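PDB 3L7N: glutamine amidotransferase domain-containing protein, which probably hydrolyses glutamine and transfers the released ammonia to an acceptor substrate, as in class I glutamine amidotransferases. Local coordinates for residues A[12-17]-A[176-181]; A[100-104]-A[148-152]; A[128-133]-A[227-232]. All blocks are in the same frame, centred on the assembly; numbering follows the deposited sequence.

Contact 1: A[12-17]-A[176-181]; sequences EAPGAY and FQCHLE
Tyr17 lays the CD2-CE2 side of its ring against Glu181, with CD2 3.4 Å from Glu181 CB and Glu181 OE1 near the ring plane at the edge. The segment 176-181, which leaves the end of strand 173-176, carries a His-x-Glu sequence, His179 to Glu181. Sequence and position are consistent with the His-Glu pair of the Cys-His-Glu catalytic triad of class I amidotransferases, and Cys91 sits at a possible nucleophile elbow nearby. The contact therefore joins the start of helix 15-23 to a probable active-site loop. Glu181 has CG between its backbone N and carbonyl carbon (chi1 84°), and a bend at chi2 folds the carboxylate back to His179, whose ND1 donates to the syn lone pair of OE2 at 2.7 Å. The backbone is fixed as well: Ala16 N meets an in-plane lone pair of Glu181 O at 3.1 Å, nearly straight at 167°, and alanine's small CB lets the chains lie close. Tyrosine suits its buried site because the ring packs while the hydroxyl, over one face of Phe176, donates to a water. That water also bonds Cys178 O, Leu180 N and Glu181 OE1.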
loop_
_atom_site.group_PDB
_atom_site.type_symbol
_atom_site.label_atom_id
_atom_site.label_comp_id
_atom_site.label_asym_id
_atom_site.label_seq_id
_atom_site.Cartn_x
_atom_site.Cartn_y
_atom_site.Cartn_z
ATOM N N GLU A 12 2.307 10.284 -2.766
ATOM C CA GLU A 12 2.179 8.959 -2.250
ATOM C C GLU A 12 2.815 8.897 -0.858
ATOM O O GLU A 12 3.912 8.240 -0.653
ATOM C CB GLU A 12 2.847 8.017 -3.172
ATOM C CG GLU A 12 2.398 8.166 -4.544
ATOM C CD GLU A 12 1.122 7.472 -4.785
ATOM O OE1 GLU A 12 0.598 6.826 -3.804
ATOM O OE2 GLU A 12 0.646 7.486 -5.973
ATOM N N ALA A 13 2.232 9.642 0.072
ATOM C CA ALA A 13 2.862 9.866 1.380
ATOM C C ALA A 13 2.682 8.685 2.321
ATOM O O ALA A 13 1.649 8.038 2.310
ATOM C CB ALA A 13 2.280 11.096 2.001
ATOM N N PRO A 14 3.608 8.502 3.246
ATOM C CA PRO A 14 3.414 7.441 4.206
ATOM C C PRO A 14 2.119 7.616 5.095
ATOM O O PRO A 14 1.716 6.649 5.837
ATOM C CB PRO A 14 4.666 7.531 5.079
ATOM C CG PRO A 14 5.174 8.905 4.886
ATOM C CD PRO A 14 4.761 9.356 3.576
ATOM N N GLY A 15 1.533 8.821 5.086
ATOM C CA GLY A 15 0.498 9.218 6.109
ATOM C C GLY A 15 0.490 8.475 7.469
ATOM O O GLY A 15 1.454 8.514 8.232
ATOM N N ALA A 16 -0.587 7.791 7.761
ATOM C CA ALA A 16 -0.714 7.167 9.061
ATOM C C ALA A 16 0.334 6.116 9.374
ATOM O O ALA A 16 0.502 5.784 10.523
ATOM C CB ALA A 16 -2.076 6.601 9.247
ATOM N N TYR A 17 1.012 5.535 8.332
ATOM C CA TYR A 17 2.120 4.571 8.613
ATOM C C TYR A 17 3.232 5.314 9.337
ATOM O O TYR A 17 3.783 4.827 10.363
ATOM C CB TYR A 17 2.658 3.948 7.356
ATOM C CG TYR A 17 1.745 2.938 6.704
ATOM C CD1 TYR A 17 1.731 1.590 7.130
ATOM C CD2 TYR A 17 0.910 3.307 5.615
ATOM C CE1 TYR A 17 0.931 0.623 6.490
ATOM C CE2 TYR A 17 0.034 2.365 5.016
ATOM C CZ TYR A 17 0.072 1.009 5.463
ATOM O OH TYR A 17 -0.746 0.081 4.895
ATOM N N PHE A 176 -1.012 -4.239 1.050
ATOM C CA PHE A 176 -2.331 -3.609 1.002
ATOM C C PHE A 176 -2.451 -2.944 -0.316
ATOM O O PHE A 176 -1.648 -2.054 -0.647
ATOM C CB PHE A 176 -2.472 -2.559 2.119
ATOM C CG PHE A 176 -2.542 -3.148 3.510
ATOM C CD1 PHE A 176 -3.724 -3.169 4.199
ATOM C CD2 PHE A 176 -1.429 -3.678 4.114
ATOM C CE1 PHE A 176 -3.789 -3.722 5.562
ATOM C CE2 PHE A 176 -1.487 -4.230 5.438
ATOM C CZ PHE A 176 -2.666 -4.250 6.135
ATOM N N GLN A 177 -3.381 -3.380 -1.124
ATOM C CA GLN A 177 -3.637 -2.675 -2.350
ATOM C C GLN A 177 -4.398 -1.365 -2.051
ATOM O O GLN A 177 -4.244 -0.346 -2.757
ATOM C CB GLN A 177 -4.422 -3.554 -3.309
ATOM C CG GLN A 177 -4.813 -2.876 -4.629
ATOM C CD GLN A 177 -3.638 -2.258 -5.361
ATOM O OE1 GLN A 177 -3.576 -1.017 -5.535
ATOM N NE2 GLN A 177 -2.709 -3.113 -5.849
ATOM N N CYS A 178 -5.152 -1.390 -0.974
ATOM C CA CYS A 178 -5.968 -0.298 -0.591
ATOM C C CYS A 178 -5.154 0.657 0.426
ATOM O O CYS A 178 -4.060 0.240 1.006
ATOM C CB CYS A 178 -7.252 -0.865 0.086
ATOM S SG CYS A 178 -6.927 -2.036 1.433
ATOM N N HIS A 179 -5.698 1.848 0.685
ATOM C CA HIS A 179 -5.035 2.807 1.519
ATOM C C HIS A 179 -5.825 3.042 2.860
ATOM O O HIS A 179 -6.765 3.789 2.881
ATOM C CB HIS A 179 -4.949 4.117 0.760
ATOM C CG HIS A 179 -4.140 4.041 -0.499
ATOM N ND1 HIS A 179 -2.786 4.287 -0.529
ATOM C CD2 HIS A 179 -4.509 3.836 -1.787
ATOM C CE1 HIS A 179 -2.351 4.209 -1.779
ATOM N NE2 HIS A 179 -3.372 3.941 -2.562
ATOM N N LEU A 180 -5.386 2.484 3.950
ATOM C CA LEU A 180 -5.977 2.842 5.239
ATOM C C LEU A 180 -5.278 4.047 5.871
ATOM O O LEU A 180 -5.687 4.528 6.952
ATOM C CB LEU A 180 -5.882 1.686 6.199
ATOM C CG LEU A 180 -6.793 0.517 5.923
ATOM C CD1 LEU A 180 -6.462 -0.170 4.595
ATOM C CD2 LEU A 180 -6.717 -0.484 7.100
ATOM N N GLU A 181 -4.201 4.497 5.233
ATOM C CA GLU A 181 -3.276 5.469 5.811
ATOM C C GLU A 181 -3.715 6.915 5.464
ATOM O O GLU A 181 -3.049 7.902 5.878
ATOM C CB GLU A 181 -1.830 5.214 5.260
ATOM C CG GLU A 181 -1.541 5.872 3.888
ATOM C CD GLU A 181 -1.908 5.013 2.715
ATOM O OE1 GLU A 181 -2.369 3.846 2.899
ATOM O OE2 GLU A 181 -1.734 5.493 1.589
HETATM O O HOH W 1 -0.397 7.244 0.467
HETATM O O HOH W 2 -2.879 1.145 3.367
#

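Contact 2: A[100-104]-A[148-152]; sequences AYGAD and GLPDK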
loop_
_atom_site.group_PDB
_atom_site.type_symbol
_atom_site.label_atom_id
_atom_site.label_comp_id
_atom_site.label_asym_id
_atom_site.label_seq_id
_atom_site.Cartn_x
_atom_site.Cartn_y
_atom_site.Cartn_z
ATOM N N ALA A 100 8.058 -9.626 -6.500
ATOM C CA ALA A 100 9.222 -10.132 -5.770
ATOM C C ALA A 100 9.030 -11.598 -5.421
ATOM O O ALA A 100 9.972 -12.344 -5.374
ATOM C CB ALA A 100 9.470 -9.335 -4.547
ATOM N N TYR A 101 7.772 -11.978 -5.191
ATOM C CA TYR A 101 7.380 -13.336 -4.709
ATOM C C TYR A 101 6.924 -14.275 -5.854
ATOM O O TYR A 101 6.395 -15.364 -5.579
ATOM C CB TYR A 101 6.257 -13.224 -3.700
ATOM C CG TYR A 101 6.749 -12.936 -2.311
ATOM C CD1 TYR A 101 7.255 -13.951 -1.524
ATOM C CD2 TYR A 101 6.761 -11.612 -1.784
ATOM C CE1 TYR A 101 7.713 -13.713 -0.197
ATOM C CE2 TYR A 101 7.196 -11.370 -0.470
ATOM C CZ TYR A 101 7.683 -12.450 0.310
ATOM O OH TYR A 101 8.143 -12.262 1.567
ATOM N N GLY A 102 7.110 -13.835 -7.126
ATOM C CA GLY A 102 7.048 -14.690 -8.239
ATOM C C GLY A 102 5.854 -14.470 -9.125
ATOM O O GLY A 102 5.723 -15.120 -10.115
ATOM N N ALA A 103 4.991 -13.527 -8.822
ATOM C CA ALA A 103 3.823 -13.296 -9.661
ATOM C C ALA A 103 3.751 -11.917 -10.246
ATOM O O ALA A 103 3.835 -10.970 -9.550
ATOM C CB ALA A 103 2.629 -13.525 -8.887
ATOM N N ASP A 104 3.538 -11.800 -11.531
ATOM C CA ASP A 104 3.420 -10.498 -12.132
ATOM C C ASP A 104 2.065 -9.881 -12.017
ATOM O O ASP A 104 1.085 -10.553 -11.896
ATOM C CB ASP A 104 3.877 -10.477 -13.570
ATOM C CG ASP A 104 4.266 -9.090 -14.002
ATOM O OD1 ASP A 104 3.952 -8.161 -13.272
ATOM O OD2 ASP A 104 4.890 -8.898 -15.046
ATOM N N GLY A 148 -0.078 -9.484 -8.589
ATOM C CA GLY A 148 0.121 -10.954 -8.751
ATOM C C GLY A 148 -0.101 -11.754 -7.466
ATOM O O GLY A 148 0.219 -11.305 -6.381
ATOM N N LEU A 149 -0.701 -12.938 -7.589
ATOM C CA LEU A 149 -0.831 -13.846 -6.406
ATOM C C LEU A 149 -0.036 -15.171 -6.605
ATOM O O LEU A 149 -0.482 -16.064 -7.304
ATOM C CB LEU A 149 -2.304 -14.127 -6.085
ATOM C CG LEU A 149 -2.518 -14.874 -4.778
ATOM C CD1 LEU A 149 -2.431 -13.899 -3.580
ATOM C CD2 LEU A 149 -3.861 -15.671 -4.748
ATOM N N PRO A 150 1.161 -15.238 -6.076
ATOM C CA PRO A 150 1.898 -16.511 -6.097
ATOM C C PRO A 150 1.223 -17.532 -5.238
ATOM O O PRO A 150 0.449 -17.168 -4.324
ATOM C CB PRO A 150 3.228 -16.161 -5.477
ATOM C CG PRO A 150 3.113 -14.734 -5.013
ATOM C CD PRO A 150 1.755 -14.250 -5.189
ATOM N N ASP A 151 1.503 -18.811 -5.497
ATOM C CA ASP A 151 0.700 -19.912 -4.931
ATOM C C ASP A 151 0.719 -19.929 -3.421
ATOM O O ASP A 151 -0.198 -20.437 -2.828
ATOM C CB ASP A 151 1.182 -21.266 -5.422
ATOM C CG ASP A 151 0.899 -21.500 -6.887
ATOM O OD1 ASP A 151 0.110 -20.715 -7.500
ATOM O OD2 ASP A 151 1.512 -22.469 -7.448
ATOM N N LYS A 152 1.791 -19.418 -2.827
ATOM C CA LYS A 152 1.965 -19.472 -1.382
ATOM C C LYS A 152 1.373 -18.246 -0.705
ATOM O O LYS A 152 1.415 -18.123 0.519
ATOM C CB LYS A 152 3.447 -19.604 -1.025
ATOM C CG LYS A 152 4.360 -19.794 -2.226
ATOM C CD LYS A 152 5.612 -18.941 -2.109
ATOM C CE LYS A 152 5.544 -17.731 -3.026
ATOM N NZ LYS A 152 6.868 -17.063 -3.165
HETATM O O HOH W 3 2.664 -8.441 -8.524
HETATM O O HOH W 4 -1.132 -13.009 -10.980
#
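Tyr101 meets the 148-152 loop through the base of its side chain. Its CB packs on the ring of Pro150, 3.7 Å from Pro150 CG, with the ammonium of Lys152 close by on the same stem. From CG the ring turns away from the loop, because chi1 (-84°) sets CG beside the backbone N and anti to the carbonyl carbon. CD1 is the ring atom that still takes part: Lys152 NZ lies 3.5 Å from Tyr101 CD1, at the ring's edge and near its plane. Farther out, the aromatic ring leaves this loop for Phe169 and for Ala81 of helix 70-82. A broad flat side chain suits the spot, because its base packs on Pro150 while the ring reaches these two. The carbonyl of Tyr101 takes a hydrogen bond as well. Lys152 NZ donates to Tyr101 O at 3.0 Å, tilted 23° from the carbonyl plane, and the long lysine chain, bent at chi2 and chi3, crosses the tyrosine at about a right angle. This carbonyl lies where helix 92-100 ends in a Schellman motif, with Gly102 as the C-prime residue; its phi of 110° comes easily to a glycine. Beyond it the chain runs roughly opposite to 148-152, and Ala103 turns CB onto the Gly148-Leu149-Pro150 backbone, 3.6 Å from Gly148 C. Pro150 sits between Tyr101 and Ala103, its CB and CG against Tyr101 O and its CD 3.9 Å from Ala103 CB; a rigid, apolar ring suits that place. Glycine fits at 148 because a CB there would run into the carbonyls of Ala103 and Asp104. No direct backbone hydrogen bond links the two segments here; instead a water donates to Ala103 O and accepts from Gly148 N.

Contact 3: A[128-133]-A[227-232]; sequences SYLSDF and SFLDRL
Tyr129 lies flat on the backbone of the helix segment 227-232, one ring face over Leu232 CA, which sits 3.8 Å from the ring centroid and 7° off its normal in a CH-pi contact. This is the tight side of the interface. Leu232 CD1 reaches the same ring at Tyr129 CE2, 3.7 Å away, while the carbonyl of Tyr129 comes to the edge of the Phe228 ring and also receives a CA-H...O contact from Phe228 CA. A chi1 of 170° swings the Phe228 ring away from its own backbone N, and it lies side by side with Leu130, pointing the same way, with Leu130 CD2 3.7 Å from Phe228 CD1. Phe133 closes the cluster: its CE1 touches Phe228 CB, and the centre of its own ring carries Leu130 CD2 over one face. Large apolar side chains suit this side, which is buried against the sheet, where Phe228 meets Phe176 and Tyr174 edge-to-face. The segment 128-133 owes its compact shape to a short 3-10 turn, 128-130, followed by a type I beta turn from Leu130 to Phe133, and in this form it docks on the C-terminal helix 219-233. Between packed part and salt bridge, a water joins the segments, donating to Tyr129 O, accepting from Asp132 N and meeting Ser227 OG. Toward solvent the chemistry changes to charge. Arg231, extended from CG to NE, grips Asp132 side-on: NH2 and NE both donate to OD2, at 2.8 Å and 3.0 Å, from the same face of the carboxylate, whose plane is turned 46° from the guanidinium. Ser131 CB rests on one guanidinium face, where a small serine can lie. On this outer side a second water accepts from Arg231 NH1 and also bonds Ser128 OG.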
loop_
_atom_site.group_PDB
_atom_site.type_symbol
_atom_site.label_atom_id
_atom_site.label_comp_id
_atom_site.label_asym_id
_atom_site.label_seq_id
_atom_site.Cartn_x
_atom_site.Cartn_y
_atom_site.Cartn_z
ATOM N N SER A 128 -4.582 -13.438 12.791
ATOM C CA SER A 128 -4.345 -12.782 14.053
ATOM C C SER A 128 -4.211 -11.238 13.976
ATOM O O SER A 128 -4.789 -10.524 14.759
ATOM C CB SER A 128 -3.089 -13.343 14.628
ATOM O OG SER A 128 -3.059 -13.110 15.988
ATOM N N TYR A 129 -3.412 -10.765 13.006
ATOM C CA TYR A 129 -3.050 -9.340 12.860
ATOM C C TYR A 129 -4.242 -8.491 12.387
ATOM O O TYR A 129 -4.183 -7.284 12.386
ATOM C CB TYR A 129 -1.828 -9.198 11.867
ATOM C CG TYR A 129 -0.558 -9.997 12.316
ATOM C CD1 TYR A 129 -0.418 -10.446 13.644
ATOM C CD2 TYR A 129 0.475 -10.289 11.409
ATOM C CE1 TYR A 129 0.713 -11.144 14.057
ATOM C CE2 TYR A 129 1.624 -11.017 11.817
ATOM C CZ TYR A 129 1.739 -11.426 13.141
ATOM O OH TYR A 129 2.880 -12.125 13.567
ATOM N N LEU A 130 -5.332 -9.149 12.014
ATOM C CA LEU A 130 -6.568 -8.421 11.596
ATOM C C LEU A 130 -7.722 -8.539 12.602
ATOM O O LEU A 130 -8.838 -8.158 12.295
ATOM C CB LEU A 130 -7.048 -8.871 10.193
ATOM C CG LEU A 130 -6.039 -8.792 9.058
ATOM C CD1 LEU A 130 -6.580 -9.435 7.703
ATOM C CD2 LEU A 130 -5.629 -7.392 8.848
ATOM N N SER A 131 -7.459 -9.076 13.789
ATOM C CA SER A 131 -8.524 -9.225 14.763
ATOM C C SER A 131 -9.387 -7.970 14.923
ATOM O O SER A 131 -10.570 -8.088 15.188
ATOM C CB SER A 131 -8.000 -9.639 16.088
ATOM O OG SER A 131 -6.978 -10.574 15.941
ATOM N N ASP A 132 -8.816 -6.774 14.789
ATOM C CA ASP A 132 -9.597 -5.569 15.099
ATOM C C ASP A 132 -10.304 -4.968 13.913
ATOM O O ASP A 132 -10.925 -3.931 14.021
ATOM C CB ASP A 132 -8.784 -4.570 15.860
ATOM C CG ASP A 132 -8.376 -5.096 17.224
ATOM O OD1 ASP A 132 -9.229 -5.648 17.903
ATOM O OD2 ASP A 132 -7.192 -5.031 17.583
ATOM N N PHE A 133 -10.296 -5.688 12.804
ATOM C CA PHE A 133 -11.045 -5.294 11.627
ATOM C C PHE A 133 -12.432 -5.965 11.692
ATOM O O PHE A 133 -12.521 -7.205 11.636
ATOM C CB PHE A 133 -10.327 -5.807 10.358
ATOM C CG PHE A 133 -9.091 -4.998 9.949
ATOM C CD1 PHE A 133 -8.012 -4.799 10.844
ATOM C CD2 PHE A 133 -8.944 -4.561 8.629
ATOM C CE1 PHE A 133 -6.863 -4.138 10.420
ATOM C CE2 PHE A 133 -7.788 -3.889 8.218
ATOM C CZ PHE A 133 -6.766 -3.687 9.089
ATOM N N SER A 227 -4.064 -0.840 14.615
ATOM C CA SER A 227 -4.246 -2.165 15.319
ATOM C C SER A 227 -3.485 -3.247 14.556
ATOM O O SER A 227 -2.806 -4.087 15.181
ATOM C CB SER A 227 -5.698 -2.549 15.412
ATOM O OG SER A 227 -6.273 -2.582 14.085
ATOM N N PHE A 228 -3.549 -3.199 13.202
ATOM C CA PHE A 228 -2.734 -4.102 12.373
ATOM C C PHE A 228 -1.193 -3.970 12.627
ATOM O O PHE A 228 -0.517 -4.977 12.975
ATOM C CB PHE A 228 -3.068 -3.970 10.892
ATOM C CG PHE A 228 -2.105 -4.695 9.984
ATOM C CD1 PHE A 228 -2.246 -6.095 9.748
ATOM C CD2 PHE A 228 -1.007 -4.000 9.385
ATOM C CE1 PHE A 228 -1.319 -6.797 8.919
ATOM C CE2 PHE A 228 -0.070 -4.681 8.553
ATOM C CZ PHE A 228 -0.223 -6.097 8.323
ATOM N N LEU A 229 -0.662 -2.736 12.571
ATOM C CA LEU A 229 0.800 -2.542 12.723
ATOM C C LEU A 229 1.248 -2.939 14.095
ATOM O O LEU A 229 2.300 -3.624 14.254
ATOM C CB LEU A 229 1.225 -1.088 12.396
ATOM C CG LEU A 229 0.895 -0.598 10.956
ATOM C CD1 LEU A 229 0.852 0.963 10.861
ATOM C CD2 LEU A 229 1.903 -1.162 10.024
ATOM N N ASP A 230 0.451 -2.575 15.107
ATOM C CA ASP A 230 0.742 -2.991 16.456
ATOM C C ASP A 230 0.826 -4.458 16.591
ATOM O O ASP A 230 1.794 -5.008 17.238
ATOM C CB ASP A 230 -0.253 -2.447 17.396
ATOM C CG ASP A 230 0.041 -1.055 17.772
ATOM O OD1 ASP A 230 1.253 -0.715 17.997
ATOM O OD2 ASP A 230 -0.885 -0.283 17.806
ATOM N N ARG A 231 -0.132 -5.157 15.971
ATOM C CA ARG A 231 -0.157 -6.611 16.099
ATOM C C ARG A 231 0.942 -7.269 15.270
ATOM O O ARG A 231 1.577 -8.226 15.730
ATOM C CB ARG A 231 -1.506 -7.164 15.760
ATOM C CG ARG A 231 -2.611 -6.856 16.799
ATOM C CD ARG A 231 -3.916 -7.354 16.246
ATOM N NE ARG A 231 -5.059 -7.074 17.070
ATOM C CZ ARG A 231 -5.430 -7.814 18.122
ATOM N NH1 ARG A 231 -4.660 -8.832 18.542
ATOM N NH2 ARG A 231 -6.566 -7.512 18.775
ATOM N N LEU A 232 1.197 -6.721 14.073
ATOM C CA LEU A 232 2.185 -7.256 13.200
ATOM C C LEU A 232 3.549 -7.226 13.869
ATOM O O LEU A 232 4.390 -8.096 13.645
ATOM C CB LEU A 232 2.219 -6.480 11.921
ATOM C CG LEU A 232 3.346 -6.720 10.916
ATOM C CD1 LEU A 232 3.200 -8.126 10.231
ATOM C CD2 LEU A 232 3.336 -5.626 9.845
HETATM O O HOH W 5 -2.453 -10.204 16.789
HETATM O O HOH W 6 -6.111 -5.681 13.820
#

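Overall arrangement
Contact 1 is the core of the set, its centre about 5 Å from that of the chain, whereas contacts 2 and 3 are partly buried, each about 16 Å out. Contacts 1 and 3 share a hydrophobic seam: helix 219-233 lies against helix 15-23 through Leu229, which packs on Tyr17, and against strand 173-176 through Phe228, edge-to-face with Phe176, while Phe133 of the 128-133 turn covers Leu180. Contact 2 touches neither and ties the end of helix 92-100 to the loop between strands 145-146 and 154-158. Buried carboxylate, histidine and water mark contact 1; proline, glycine and a lysine-carbonyl bond mark contact 2; aromatic packing beside a salt bridge marks contact 3.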